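PDB 4TXG: chitinase from Chromobacterium violaceum, which probably hydrolyses the glycosidic bonds of chitin as a family GH18 chitinase, and probably binds chitin through accessory modules. Local coordinates for residues 716-721 against 736-741; 732-737 against 766-771; 555-560 against 579-584; 408-413 against 462-467. All blocks are in the same frame, centred on the assembly; numbering follows the deposited sequence.

Interaction 1 (716-721 against 736-741); sequences KVVSAG and RVSVKL. With CS (cesium ion), chain G.
Lys716 and Ser738 form an antiparallel hydrogen-bonded pair, Ser738 N giving to Lys716 O at 2.8 Å and Lys716 N returning to Ser738 O at 3.1 Å. Next comes the non-hydrogen-bonded pair of Val717 and Val737. A classic beta bulge then shifts the register by one, because Val718 and Ser719 both face Arg736. Arg736 O takes both N-H groups at the bulge, Val718 N at 2.8 Å and Ser719 N at the longer 3.3 Å. Side chains close in around this ladder. Val717 and Val737 cross at about a right angle with their CG2 atoms 4.0 Å apart, and Ile707 touches both; on the other face CG1 of Val718 lies 3.5 Å from Ser738 CB. The loose, solvent side is the exposed Lys716 end, where NZ makes a weak bond to a water that donates to Ser738 O. OG of Ser719, anti to its backbone N (chi1 -179°), binds a cesium ion at 3.2 Å. Ser738 OG turns to Glu694, outside the contact. Main-chain bonds therefore carry this junction with the sheet's outermost strand 716-719, and side chains add a few small apolar touches.

Interaction 2 (732-737 against 766-771); sequences GDFNRV and PSHYTV. With CS (cesium ion), chain G.
Arg736 and Phe734 each send a side chain over to segment 766-771, and the polar grip belongs to the arginine. Its guanidinium meets His768 O end-on, NH1 and NH2 both donating to that one oxygen, each at 2.9 Å. The oxygen lies only 4° out of the guanidinium plane, and both donors lie in the plane of its carbonyl. NH2 gives a further bond to Thr770 OG1 at 3.0 Å, also in plane, while NE turns to Gln696 and NH1 has a salt bridge with Asp698. A side chain extended from CG to NE reaches across the intervening strand, starting with CG anti to the backbone N (chi1 -168°).

The aromatic contact is an offset edge-to-face pair: the edge of His768 points at the face of Phe734, with ring planes at 87° and centroids 5.3 Å apart. His768 CE1 makes the touch, 3.8 Å from Phe734 CE2. Ser767 OG lies 3.4 Å above the plane of the imidazole, over its centre, and Asp698 accepts from His768 ND1, which should help fix the ring's rotation.

From this segment the main chain reaches the metal: Phe734 O lies 3.0 Å from a cesium ion that Ser719 OG also binds.

Strands 734-737 and 767-771 run nearly parallel, their axes 9.3 Å apart, too far for a direct ladder. Strand 694-700 runs between them, antiparallel to both, and its Gln696 and Asp698 bond to the side chains that bridge across it. The contact thus ties next-but-one strands of one sheet in the C-terminal beta domain.

Interaction 3 (555-560 against 579-584); sequences YQRNYN and TEDEQS. With CS (cesium ion), chain C.
The Tyr559 ring carries the side-chain amide of Gln583 stacked on one face, the two planes only 5° apart, with CD 3.5 Å above the ring and over its centre. Gln583 CG adds a CH-pi contact, 3.8 Å from the ring centroid, and Ser584 CB lies at the ring edge. The guanidinium of Arg557 is met at its edge by Asp581, Gln583 and a water, all close to its plane.

Arg557 and Asp581 reach tip to tip in a side-on salt bridge with nearly coplanar groups. NE donates to Asp581 OD2 at 2.8 Å and NH2 to Asp581 OD1 at 3.1 Å, each oxygen using its syn lone pair. NH2 also gives to Gln583 OE1 at 2.8 Å, and a water joins Arg557 NH1 to the same OE1. In Gln583, chi1 of -171° puts CG anti to the backbone N, over the ring; from there the extended chain carries the amide across it, its oxygen facing the arginine. One amide thus serves both neighbours.

Asp581 is also the N-cap of helix 582-594. Its OD1 takes Gln583 N from above the carboxylate plane at 3.2 Å, and Asp581 N donates to Ser584 OG at 3.1 Å, completing a capping box. Lys526 forms a salt bridge with OD2, so two cations probably stabilise the carboxylate's negative charge.

Strand 556-560 is an outermost strand of the small antiparallel sheet inserted in the GH18 barrel. Tyr559 OH hydrogen-bonds Gln587 OE1, one turn beyond Gln583 on helix 582-594, and helix 522-530 supplies Lys526, so sheet and both helices meet here.

Interaction 4 (408-413 against 462-467); sequences GPNAAL and PYYTRG. With CS (cesium ion), chain M.
Asn410 points its CB at segment 462-467 and sets CG anti to the backbone N (chi1 -176°), while Arg466 places its own CG beside the backbone N and anti to the carbonyl carbon (chi1 -59°). The amide nitrogen ND2 of Asn410 then lies 3.2 Å from Arg466 CG, on the aliphatic part of the side chain. On the other branch, OD1 of Asn410 rests 3.5 Å from Pro462 CG, the two side chains sliding past each other in opposite directions. Ala411 CB makes the apolar touch, 3.7 Å from Pro462 CD. CB of Pro462 in turn sits over the Tyr464 ring, 3.4 Å above its plane and toward the rim.

The polar link between the segments is indirect: Asp398 OD1 accepts from Asn410 ND2 and forms a salt bridge with Arg466 NE. Asp398 OD2 shares a cesium ion with Tyr464 OH, whose distance to the metal is 3.1 Å. As in other GH18 chitinases, the Tyr-Asp pair after strand 391-395 and the Tyr-x-Arg after strand 457-462 probably line the substrate cleft. The contact packs the loop between strand 391-395 and helix 420-424 against the link from barrel strand 457-462 to strand 466-468 of the inserted sheet.

The four contacts form two pairs. Interactions 1 and 2 share Arg736 and Val737 of strand 734-740, their centres 8 Å apart, and meet at one cesium ion, bound from one by Ser719 and from the other by Phe734. Interactions 3 and 4 belong to the GH18 catalytic domain, with centres 10 Å apart; they touch where Glu580 CB lies 3.2 Å from Pro462 O, and both reach the inserted antiparallel sheet. Interaction 4 is the one beside the probable substrate cleft; interaction 3 joins outermost strand 556-560 of that sheet to the start of helix 582-594. Between the pairs, interactions 2 and 4 come within about 12 Å by nearest atoms, without touching.

Interaction 1 (716-721 against 736-741)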
loop_
_atom_site.group_PDB
_atom_site.type_symbol
_atom_site.label_atom_id
_atom_site.label_comp_id
_atom_site.label_asym_id
_atom_site.label_seq_id
_atom_site.Cartn_x
_atom_site.Cartn_y
_atom_site.Cartn_z
ATOM N N LYS A 716 -27.087 -6.514 13.072
ATOM C CA LYS A 716 -26.166 -6.754 14.180
ATOM C C LYS A 716 -25.100 -7.784 13.839
ATOM O O LYS A 716 -25.223 -8.533 12.872
ATOM C CB LYS A 716 -26.935 -7.214 15.416
ATOM C CG LYS A 716 -27.542 -8.598 15.284
ATOM C CD LYS A 716 -28.458 -8.891 16.464
ATOM C CE LYS A 716 -28.868 -10.354 16.519
ATOM N NZ LYS A 716 -29.464 -10.829 15.240
ATOM N N VAL A 717 -24.049 -7.823 14.648
ATOM C CA VAL A 717 -23.033 -8.856 14.515
ATOM C C VAL A 717 -23.536 -10.160 15.110
ATOM O O VAL A 717 -23.964 -10.192 16.269
ATOM C CB VAL A 717 -21.725 -8.431 15.209
ATOM C CG1 VAL A 717 -20.733 -9.597 15.277
ATOM C CG2 VAL A 717 -21.131 -7.230 14.486
ATOM N N VAL A 718 -23.499 -11.234 14.324
ATOM C CA VAL A 718 -23.919 -12.539 14.816
ATOM C C VAL A 718 -22.718 -13.415 15.148
ATOM O O VAL A 718 -22.841 -14.431 15.835
ATOM C CB VAL A 718 -24.827 -13.278 13.802
ATOM C CG1 VAL A 718 -26.195 -12.627 13.773
ATOM C CG2 VAL A 718 -24.201 -13.292 12.407
ATOM N N SER A 719 -21.550 -13.007 14.673
ATOM C CA SER A 719 -20.325 -13.758 14.917
ATOM C C SER A 719 -19.144 -12.801 14.980
ATOM O O SER A 719 -18.696 -12.288 13.953
ATOM C CB SER A 719 -20.107 -14.805 13.826
ATOM O OG SER A 719 -18.925 -15.547 14.072
ATOM N N ALA A 720 -18.646 -12.556 16.186
ATOM C CA ALA A 720 -17.568 -11.595 16.364
ATOM C C ALA A 720 -16.213 -12.269 16.229
ATOM O O ALA A 720 -15.852 -13.111 17.043
ATOM C CB ALA A 720 -17.687 -10.907 17.721
ATOM N N GLY A 721 -15.457 -11.894 15.205
ATOM C CA GLY A 721 -14.107 -12.398 15.065
ATOM C C GLY A 721 -13.146 -11.695 15.999
ATOM O O GLY A 721 -12.069 -12.204 16.306
ATOM N N ARG A 736 -19.081 -11.301 11.359
ATOM C CA ARG A 736 -20.177 -11.564 10.436
ATOM C C ARG A 736 -21.443 -10.881 10.923
ATOM O O ARG A 736 -21.819 -10.991 12.085
ATOM C CB ARG A 736 -20.412 -13.061 10.250
ATOM C CG ARG A 736 -21.346 -13.345 9.071
ATOM C CD ARG A 736 -21.171 -14.744 8.495
ATOM N NE ARG A 736 -21.979 -14.892 7.283
ATOM C CZ ARG A 736 -21.580 -14.520 6.071
ATOM N NH1 ARG A 736 -20.375 -13.976 5.886
ATOM N NH2 ARG A 736 -22.392 -14.690 5.035
ATOM N N VAL A 737 -22.091 -10.173 10.005
ATOM C CA VAL A 737 -23.252 -9.340 10.300
ATOM C C VAL A 737 -24.503 -9.984 9.716
ATOM O O VAL A 737 -24.425 -10.641 8.684
ATOM C CB VAL A 737 -23.043 -7.927 9.718
ATOM C CG1 VAL A 737 -24.348 -7.153 9.613
ATOM C CG2 VAL A 737 -22.014 -7.181 10.548
ATOM N N SER A 738 -25.637 -9.828 10.394
ATOM C CA SER A 738 -26.919 -10.287 9.877
ATOM C C SER A 738 -27.923 -9.145 9.873
ATOM O O SER A 738 -28.030 -8.391 10.839
ATOM C CB SER A 738 -27.461 -11.446 10.711
ATOM O OG SER A 738 -28.836 -11.687 10.439
ATOM N N VAL A 739 -28.662 -9.020 8.781
ATOM C CA VAL A 739 -29.831 -8.157 8.783
ATOM C C VAL A 739 -30.941 -8.886 8.035
ATOM O O VAL A 739 -30.694 -9.539 7.026
ATOM C CB VAL A 739 -29.544 -6.778 8.156
ATOM C CG1 VAL A 739 -29.120 -6.921 6.691
ATOM C CG2 VAL A 739 -30.769 -5.850 8.305
ATOM N N LYS A 740 -32.158 -8.810 8.562
ATOM C CA LYS A 740 -33.295 -9.484 7.952
ATOM C C LYS A 740 -34.295 -8.476 7.407
ATOM O O LYS A 740 -34.487 -7.408 7.994
ATOM C CB LYS A 740 -34.007 -10.381 8.971
ATOM C CG LYS A 740 -33.153 -11.471 9.562
ATOM C CD LYS A 740 -33.967 -12.348 10.498
ATOM C CE LYS A 740 -33.089 -13.414 11.136
ATOM N NZ LYS A 740 -33.851 -14.290 12.065
ATOM N N LEU A 741 -34.950 -8.820 6.301
ATOM C CA LEU A 741 -36.168 -8.107 5.946
ATOM C C LEU A 741 -37.127 -8.265 7.120
ATOM O O LEU A 741 -37.226 -9.347 7.702
ATOM C CB LEU A 741 -36.794 -8.654 4.658
ATOM C CG LEU A 741 -36.027 -8.416 3.347
ATOM C CD1 LEU A 741 -36.710 -9.113 2.174
ATOM C CD2 LEU A 741 -35.893 -6.914 3.067
HETATM CS CS CS G . -16.274 -14.691 12.429
HETATM O O HOH W 1 -30.232 -8.854 12.630
HETATM O O HOH W 2 -17.179 -14.897 9.322
#

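Interaction 2 (732-737 against 766-771)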
loop_
_atom_site.group_PDB
_atom_site.type_symbol
_atom_site.label_atom_id
_atom_site.label_comp_id
_atom_site.label_asym_id
_atom_site.label_seq_id
_atom_site.Cartn_x
_atom_site.Cartn_y
_atom_site.Cartn_z
ATOM N N GLY A 732 -9.225 -11.934 14.894
ATOM C CA GLY A 732 -9.849 -12.628 13.782
ATOM C C GLY A 732 -9.949 -11.708 12.579
ATOM O O GLY A 732 -9.653 -10.520 12.683
ATOM N N ASP A 733 -10.365 -12.264 11.442
ATOM C CA ASP A 733 -10.514 -11.510 10.197
ATOM C C ASP A 733 -11.848 -10.763 10.086
ATOM O O ASP A 733 -11.888 -9.618 9.622
ATOM C CB ASP A 733 -10.394 -12.444 8.985
ATOM C CG ASP A 733 -8.992 -12.995 8.789
ATOM O OD1 ASP A 733 -8.033 -12.464 9.386
ATOM O OD2 ASP A 733 -8.847 -13.961 8.003
ATOM N N PHE A 734 -12.941 -11.419 10.472
ATOM C CA PHE A 734 -14.256 -10.848 10.197
ATOM C C PHE A 734 -15.215 -10.901 11.355
ATOM O O PHE A 734 -15.219 -11.842 12.148
ATOM C CB PHE A 734 -14.908 -11.561 9.011
ATOM C CG PHE A 734 -14.087 -11.517 7.761
ATOM C CD1 PHE A 734 -13.875 -10.313 7.108
ATOM C CD2 PHE A 734 -13.520 -12.673 7.247
ATOM C CE1 PHE A 734 -13.123 -10.265 5.943
ATOM C CE2 PHE A 734 -12.746 -12.632 6.088
ATOM C CZ PHE A 734 -12.550 -11.434 5.436
ATOM N N ASN A 735 -16.050 -9.873 11.410
ATOM C CA ASN A 735 -17.261 -9.912 12.205
ATOM C C ASN A 735 -18.423 -10.154 11.251
ATOM O O ASN A 735 -18.710 -9.307 10.404
ATOM C CB ASN A 735 -17.448 -8.601 12.967
ATOM C CG ASN A 735 -16.332 -8.340 13.948
ATOM O OD1 ASN A 735 -15.950 -9.225 14.708
ATOM N ND2 ASN A 735 -15.794 -7.123 13.930
ATOM N N ARG A 736 -19.081 -11.301 11.359
ATOM C CA ARG A 736 -20.177 -11.564 10.436
ATOM C C ARG A 736 -21.443 -10.881 10.923
ATOM O O ARG A 736 -21.819 -10.991 12.085
ATOM C CB ARG A 736 -20.412 -13.061 10.250
ATOM C CG ARG A 736 -21.346 -13.345 9.071
ATOM C CD ARG A 736 -21.171 -14.744 8.495
ATOM N NE ARG A 736 -21.979 -14.892 7.283
ATOM C CZ ARG A 736 -21.580 -14.520 6.071
ATOM N NH1 ARG A 736 -20.375 -13.976 5.886
ATOM N NH2 ARG A 736 -22.392 -14.690 5.035
ATOM N N VAL A 737 -22.091 -10.173 10.005
ATOM C CA VAL A 737 -23.252 -9.340 10.300
ATOM C C VAL A 737 -24.503 -9.984 9.716
ATOM O O VAL A 737 -24.425 -10.641 8.684
ATOM C CB VAL A 737 -23.043 -7.927 9.718
ATOM C CG1 VAL A 737 -24.348 -7.153 9.613
ATOM C CG2 VAL A 737 -22.014 -7.181 10.548
ATOM N N PRO A 766 -18.036 -4.673 2.073
ATOM C CA PRO A 766 -17.893 -5.993 2.702
ATOM C C PRO A 766 -17.782 -7.129 1.677
ATOM O O PRO A 766 -17.698 -6.879 0.468
ATOM C CB PRO A 766 -19.183 -6.134 3.527
ATOM C CG PRO A 766 -19.669 -4.730 3.741
ATOM C CD PRO A 766 -19.283 -3.998 2.484
ATOM N N SER A 767 -17.773 -8.366 2.157
ATOM C CA SER A 767 -17.651 -9.513 1.259
ATOM C C SER A 767 -18.301 -10.741 1.872
ATOM O O SER A 767 -18.734 -10.711 3.022
ATOM C CB SER A 767 -16.180 -9.804 0.944
ATOM O OG SER A 767 -15.487 -10.148 2.135
ATOM N N HIS A 768 -18.376 -11.804 1.079
ATOM C CA HIS A 768 -18.871 -13.112 1.529
ATOM C C HIS A 768 -20.335 -13.041 1.948
ATOM O O HIS A 768 -20.717 -13.425 3.062
ATOM C CB HIS A 768 -17.999 -13.648 2.662
ATOM C CG HIS A 768 -16.539 -13.624 2.345
ATOM N ND1 HIS A 768 -15.566 -13.455 3.307
ATOM C CD2 HIS A 768 -15.881 -13.713 1.160
ATOM C CE1 HIS A 768 -14.373 -13.465 2.737
ATOM N NE2 HIS A 768 -14.539 -13.619 1.431
ATOM N N TYR A 769 -21.154 -12.566 1.016
ATOM C CA TYR A 769 -22.588 -12.411 1.237
ATOM C C TYR A 769 -23.335 -13.729 1.151
ATOM O O TYR A 769 -23.024 -14.580 0.313
ATOM C CB TYR A 769 -23.181 -11.439 0.207
ATOM C CG TYR A 769 -22.689 -10.017 0.337
ATOM C CD1 TYR A 769 -21.546 -9.590 -0.335
ATOM C CD2 TYR A 769 -23.383 -9.098 1.112
ATOM C CE1 TYR A 769 -21.098 -8.284 -0.213
ATOM C CE2 TYR A 769 -22.942 -7.802 1.242
ATOM C CZ TYR A 769 -21.802 -7.399 0.571
ATOM O OH TYR A 769 -21.367 -6.099 0.696
ATOM N N THR A 770 -24.328 -13.901 2.015
ATOM C CA THR A 770 -25.284 -14.991 1.819
ATOM C C THR A 770 -26.706 -14.488 1.956
ATOM O O THR A 770 -26.977 -13.498 2.650
ATOM C CB THR A 770 -25.081 -16.158 2.813
ATOM O OG1 THR A 770 -25.122 -15.672 4.160
ATOM C CG2 THR A 770 -23.758 -16.871 2.558
ATOM N N VAL A 771 -27.615 -15.187 1.288
ATOM C CA VAL A 771 -29.036 -14.892 1.385
ATOM C C VAL A 771 -29.738 -16.118 1.950
ATOM O O VAL A 771 -29.655 -17.204 1.371
ATOM C CB VAL A 771 -29.631 -14.510 0.014
ATOM C CG1 VAL A 771 -31.139 -14.254 0.136
ATOM C CG2 VAL A 771 -28.911 -13.280 -0.547
HETATM CS CS CS G . -16.274 -14.691 12.429
HETATM O O HOH W 2 -17.179 -14.897 9.322
#

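Interaction 3 (555-560 against 579-584)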
loop_
_atom_site.group_PDB
_atom_site.type_symbol
_atom_site.label_atom_id
_atom_site.label_comp_id
_atom_site.label_asym_id
_atom_site.label_seq_id
_atom_site.Cartn_x
_atom_site.Cartn_y
_atom_site.Cartn_z
ATOM N N TYR A 555 24.044 6.245 20.847
ATOM C CA TYR A 555 22.782 5.779 20.286
ATOM C C TYR A 555 22.452 4.393 20.828
ATOM O O TYR A 555 23.019 3.391 20.382
ATOM C CB TYR A 555 22.843 5.748 18.755
ATOM C CG TYR A 555 23.011 7.109 18.103
ATOM C CD1 TYR A 555 24.269 7.685 17.966
ATOM C CD2 TYR A 555 21.912 7.808 17.612
ATOM C CE1 TYR A 555 24.430 8.918 17.354
ATOM C CE2 TYR A 555 22.060 9.046 17.000
ATOM C CZ TYR A 555 23.323 9.593 16.876
ATOM O OH TYR A 555 23.482 10.825 16.275
ATOM N N GLN A 556 21.542 4.336 21.793
ATOM C CA GLN A 556 21.189 3.069 22.430
ATOM C C GLN A 556 20.023 2.399 21.717
ATOM O O GLN A 556 18.964 3.004 21.548
ATOM C CB GLN A 556 20.840 3.294 23.902
ATOM C CG GLN A 556 20.269 2.073 24.589
ATOM C CD GLN A 556 19.534 2.420 25.872
ATOM O OE1 GLN A 556 18.589 3.219 25.866
ATOM N NE2 GLN A 556 19.965 1.825 26.980
ATOM N N ARG A 557 20.202 1.149 21.301
ATOM C CA ARG A 557 19.093 0.439 20.667
ATOM C C ARG A 557 18.081 -0.024 21.704
ATOM O O ARG A 557 18.438 -0.587 22.741
ATOM C CB ARG A 557 19.589 -0.758 19.853
ATOM C CG ARG A 557 18.463 -1.520 19.140
ATOM C CD ARG A 557 19.019 -2.680 18.333
ATOM N NE ARG A 557 17.964 -3.444 17.668
ATOM C CZ ARG A 557 17.208 -4.358 18.274
ATOM N NH1 ARG A 557 17.368 -4.619 19.571
ATOM N NH2 ARG A 557 16.286 -5.008 17.580
ATOM N N ASN A 558 16.814 0.247 21.406
ATOM C CA ASN A 558 15.687 -0.175 22.217
ATOM C C ASN A 558 14.796 -1.068 21.384
ATOM O O ASN A 558 14.790 -0.969 20.163
ATOM C CB ASN A 558 14.886 1.032 22.705
ATOM C CG ASN A 558 15.564 1.763 23.836
ATOM O OD1 ASN A 558 15.120 1.692 24.983
ATOM N ND2 ASN A 558 16.651 2.461 23.528
ATOM N N TYR A 559 14.037 -1.940 22.033
ATOM C CA TYR A 559 13.069 -2.740 21.290
ATOM C C TYR A 559 11.816 -2.915 22.117
ATOM O O TYR A 559 11.883 -3.152 23.325
ATOM C CB TYR A 559 13.643 -4.111 20.913
ATOM C CG TYR A 559 12.802 -4.845 19.879
ATOM C CD1 TYR A 559 12.960 -4.582 18.528
ATOM C CD2 TYR A 559 11.855 -5.793 20.254
ATOM C CE1 TYR A 559 12.201 -5.235 17.564
ATOM C CE2 TYR A 559 11.081 -6.454 19.292
ATOM C CZ TYR A 559 11.268 -6.171 17.953
ATOM O OH TYR A 559 10.526 -6.813 16.985
ATOM N N ASN A 560 10.669 -2.799 21.462
ATOM C CA ASN A 560 9.397 -3.035 22.117
ATOM C C ASN A 560 8.661 -4.157 21.381
ATOM O O ASN A 560 8.232 -3.976 20.244
ATOM C CB ASN A 560 8.580 -1.734 22.141
ATOM C CG ASN A 560 7.262 -1.872 22.875
ATOM O OD1 ASN A 560 6.436 -2.710 22.535
ATOM N ND2 ASN A 560 7.057 -1.031 23.882
ATOM N N THR A 579 13.745 2.708 13.779
ATOM C CA THR A 579 14.486 1.835 12.882
ATOM C C THR A 579 13.698 0.575 12.522
ATOM O O THR A 579 12.574 0.364 12.983
ATOM C CB THR A 579 15.849 1.431 13.497
ATOM O OG1 THR A 579 15.636 0.772 14.751
ATOM C CG2 THR A 579 16.722 2.669 13.726
ATOM N N GLU A 580 14.293 -0.246 11.670
ATOM C CA GLU A 580 13.724 -1.530 11.283
ATOM C C GLU A 580 14.920 -2.443 11.088
ATOM O O GLU A 580 15.822 -2.121 10.311
ATOM C CB GLU A 580 12.890 -1.400 9.999
ATOM C CG GLU A 580 12.140 -2.663 9.579
ATOM C CD GLU A 580 10.820 -2.843 10.321
ATOM O OE1 GLU A 580 10.826 -2.922 11.566
ATOM O OE2 GLU A 580 9.768 -2.896 9.660
ATOM N N ASP A 581 14.982 -3.559 11.807
ATOM C CA ASP A 581 16.152 -4.426 11.643
ATOM C C ASP A 581 15.777 -5.895 11.783
ATOM O O ASP A 581 14.605 -6.249 11.651
ATOM C CB ASP A 581 17.296 -4.023 12.603
ATOM C CG ASP A 581 16.951 -4.156 14.087
ATOM O OD1 ASP A 581 16.050 -4.936 14.474
ATOM O OD2 ASP A 581 17.638 -3.477 14.895
ATOM N N GLU A 582 16.761 -6.759 12.017
ATOM C CA GLU A 582 16.490 -8.189 11.900
ATOM C C GLU A 582 15.472 -8.680 12.923
ATOM O O GLU A 582 14.717 -9.618 12.656
ATOM C CB GLU A 582 17.787 -8.986 12.015
ATOM C CG GLU A 582 18.720 -8.731 10.839
ATOM C CD GLU A 582 20.190 -8.876 11.196
ATOM O OE1 GLU A 582 20.843 -7.846 11.511
ATOM O OE2 GLU A 582 20.696 -10.017 11.142
ATOM N N GLN A 583 15.429 -8.045 14.089
ATOM C CA GLN A 583 14.503 -8.511 15.118
ATOM C C GLN A 583 13.060 -8.205 14.721
ATOM O O GLN A 583 12.178 -9.061 14.865
ATOM C CB GLN A 583 14.824 -7.890 16.484
ATOM C CG GLN A 583 14.009 -8.519 17.629
ATOM C CD GLN A 583 14.441 -8.022 18.998
ATOM O OE1 GLN A 583 15.308 -7.156 19.105
ATOM N NE2 GLN A 583 13.839 -8.574 20.053
ATOM N N SER A 584 12.814 -6.999 14.206
ATOM C CA SER A 584 11.450 -6.620 13.858
ATOM C C SER A 584 11.006 -7.277 12.554
ATOM O O SER A 584 9.841 -7.657 12.415
ATOM C CB SER A 584 11.300 -5.095 13.766
ATOM O OG SER A 584 12.241 -4.500 12.887
HETATM CS CS CS C . 25.549 2.157 21.480
HETATM O O HOH W 3 16.231 -6.555 21.555
#

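Interaction 4 (408-413 against 462-467)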
loop_
_atom_site.group_PDB
_atom_site.type_symbol
_atom_site.label_atom_id
_atom_site.label_comp_id
_atom_site.label_asym_id
_atom_site.label_seq_id
_atom_site.Cartn_x
_atom_site.Cartn_y
_atom_site.Cartn_z
ATOM N N GLY A 408 7.333 8.261 17.849
ATOM C CA GLY A 408 6.978 6.860 17.933
ATOM C C GLY A 408 7.416 6.074 16.715
ATOM O O GLY A 408 8.022 6.638 15.801
ATOM N N PRO A 409 7.103 4.767 16.693
ATOM C CA PRO A 409 7.570 3.894 15.611
ATOM C C PRO A 409 7.013 4.299 14.259
ATOM O O PRO A 409 5.860 4.731 14.138
ATOM C CB PRO A 409 7.045 2.505 16.003
ATOM C CG PRO A 409 6.547 2.631 17.410
ATOM C CD PRO A 409 6.186 4.070 17.609
ATOM N N ASN A 410 7.848 4.123 13.248
ATOM C CA ASN A 410 7.483 4.395 11.871
ATOM C C ASN A 410 6.484 3.362 11.323
ATOM O O ASN A 410 5.644 3.671 10.477
ATOM C CB ASN A 410 8.758 4.423 11.024
ATOM C CG ASN A 410 8.486 4.796 9.594
ATOM O OD1 ASN A 410 8.522 3.957 8.705
ATOM N ND2 ASN A 410 8.178 6.056 9.370
ATOM N N ALA A 411 6.551 2.141 11.849
ATOM C CA ALA A 411 5.826 1.025 11.251
ATOM C C ALA A 411 5.444 -0.031 12.288
ATOM O O ALA A 411 5.738 -1.208 12.108
ATOM C CB ALA A 411 6.673 0.397 10.152
ATOM N N ALA A 412 4.812 0.389 13.381
ATOM C CA ALA A 412 4.403 -0.574 14.407
ATOM C C ALA A 412 3.593 -1.730 13.813
ATOM O O ALA A 412 2.710 -1.512 12.990
ATOM C CB ALA A 412 3.587 0.128 15.498
ATOM N N LEU A 413 3.890 -2.958 14.230
ATOM C CA LEU A 413 3.067 -4.098 13.813
ATOM C C LEU A 413 1.691 -4.063 14.484
ATOM O O LEU A 413 0.668 -4.306 13.841
ATOM C CB LEU A 413 3.760 -5.418 14.152
ATOM C CG LEU A 413 2.984 -6.699 13.836
ATOM C CD1 LEU A 413 2.627 -6.766 12.357
ATOM C CD2 LEU A 413 3.788 -7.925 14.250
ATOM N N PRO A 462 9.679 -0.527 6.162
ATOM C CA PRO A 462 10.673 0.465 5.745
ATOM C C PRO A 462 12.108 -0.020 5.903
ATOM O O PRO A 462 12.413 -0.687 6.889
ATOM C CB PRO A 462 10.410 1.628 6.702
ATOM C CG PRO A 462 10.034 0.927 7.984
ATOM C CD PRO A 462 9.244 -0.301 7.558
ATOM N N TYR A 463 12.970 0.312 4.945
ATOM C CA TYR A 463 14.403 0.077 5.108
ATOM C C TYR A 463 15.101 1.407 5.393
ATOM O O TYR A 463 16.261 1.618 5.034
ATOM C CB TYR A 463 15.006 -0.584 3.861
ATOM C CG TYR A 463 14.714 -2.066 3.669
ATOM C CD1 TYR A 463 13.892 -2.775 4.551
ATOM C CD2 TYR A 463 15.289 -2.759 2.606
ATOM C CE1 TYR A 463 13.642 -4.140 4.352
ATOM C CE2 TYR A 463 15.059 -4.117 2.408
ATOM C CZ TYR A 463 14.238 -4.797 3.271
ATOM O OH TYR A 463 14.015 -6.143 3.051
ATOM N N TYR A 464 14.385 2.306 6.057
ATOM C CA TYR A 464 14.894 3.642 6.338
ATOM C C TYR A 464 14.335 4.080 7.687
ATOM O O TYR A 464 13.420 3.459 8.214
ATOM C CB TYR A 464 14.483 4.639 5.248
ATOM C CG TYR A 464 12.980 4.797 5.182
ATOM C CD1 TYR A 464 12.215 3.945 4.394
ATOM C CD2 TYR A 464 12.316 5.755 5.951
ATOM C CE1 TYR A 464 10.846 4.057 4.348
ATOM C CE2 TYR A 464 10.934 5.871 5.909
ATOM C CZ TYR A 464 10.207 5.013 5.110
ATOM O OH TYR A 464 8.832 5.110 5.057
ATOM N N THR A 465 14.882 5.158 8.224
ATOM C CA THR A 465 14.434 5.706 9.497
ATOM C C THR A 465 13.639 6.994 9.329
ATOM O O THR A 465 13.710 7.656 8.287
ATOM C CB THR A 465 15.631 6.035 10.416
ATOM O OG1 THR A 465 16.355 7.134 9.848
ATOM C CG2 THR A 465 16.559 4.838 10.542
ATOM N N ARG A 466 12.884 7.334 10.368
ATOM C CA ARG A 466 12.408 8.701 10.588
ATOM C C ARG A 466 12.834 9.053 12.003
ATOM O O ARG A 466 13.036 8.164 12.830
ATOM C CB ARG A 466 10.891 8.831 10.446
ATOM C CG ARG A 466 10.308 8.435 9.100
ATOM C CD ARG A 466 10.756 9.331 7.960
ATOM N NE ARG A 466 9.830 9.201 6.839
ATOM C CZ ARG A 466 10.050 9.700 5.630
ATOM N NH1 ARG A 466 11.176 10.360 5.381
ATOM N NH2 ARG A 466 9.145 9.533 4.675
ATOM N N GLY A 467 12.975 10.333 12.303
ATOM C CA GLY A 467 13.466 10.677 13.623
ATOM C C GLY A 467 13.261 12.125 14.022
ATOM O O GLY A 467 13.098 12.998 13.166
HETATM CS CS CS M . 8.328 5.871 2.132
HETATM O O HOH W 4 6.492 4.692 -0.349
HETATM O O HOH W 5 9.479 8.426 1.087
#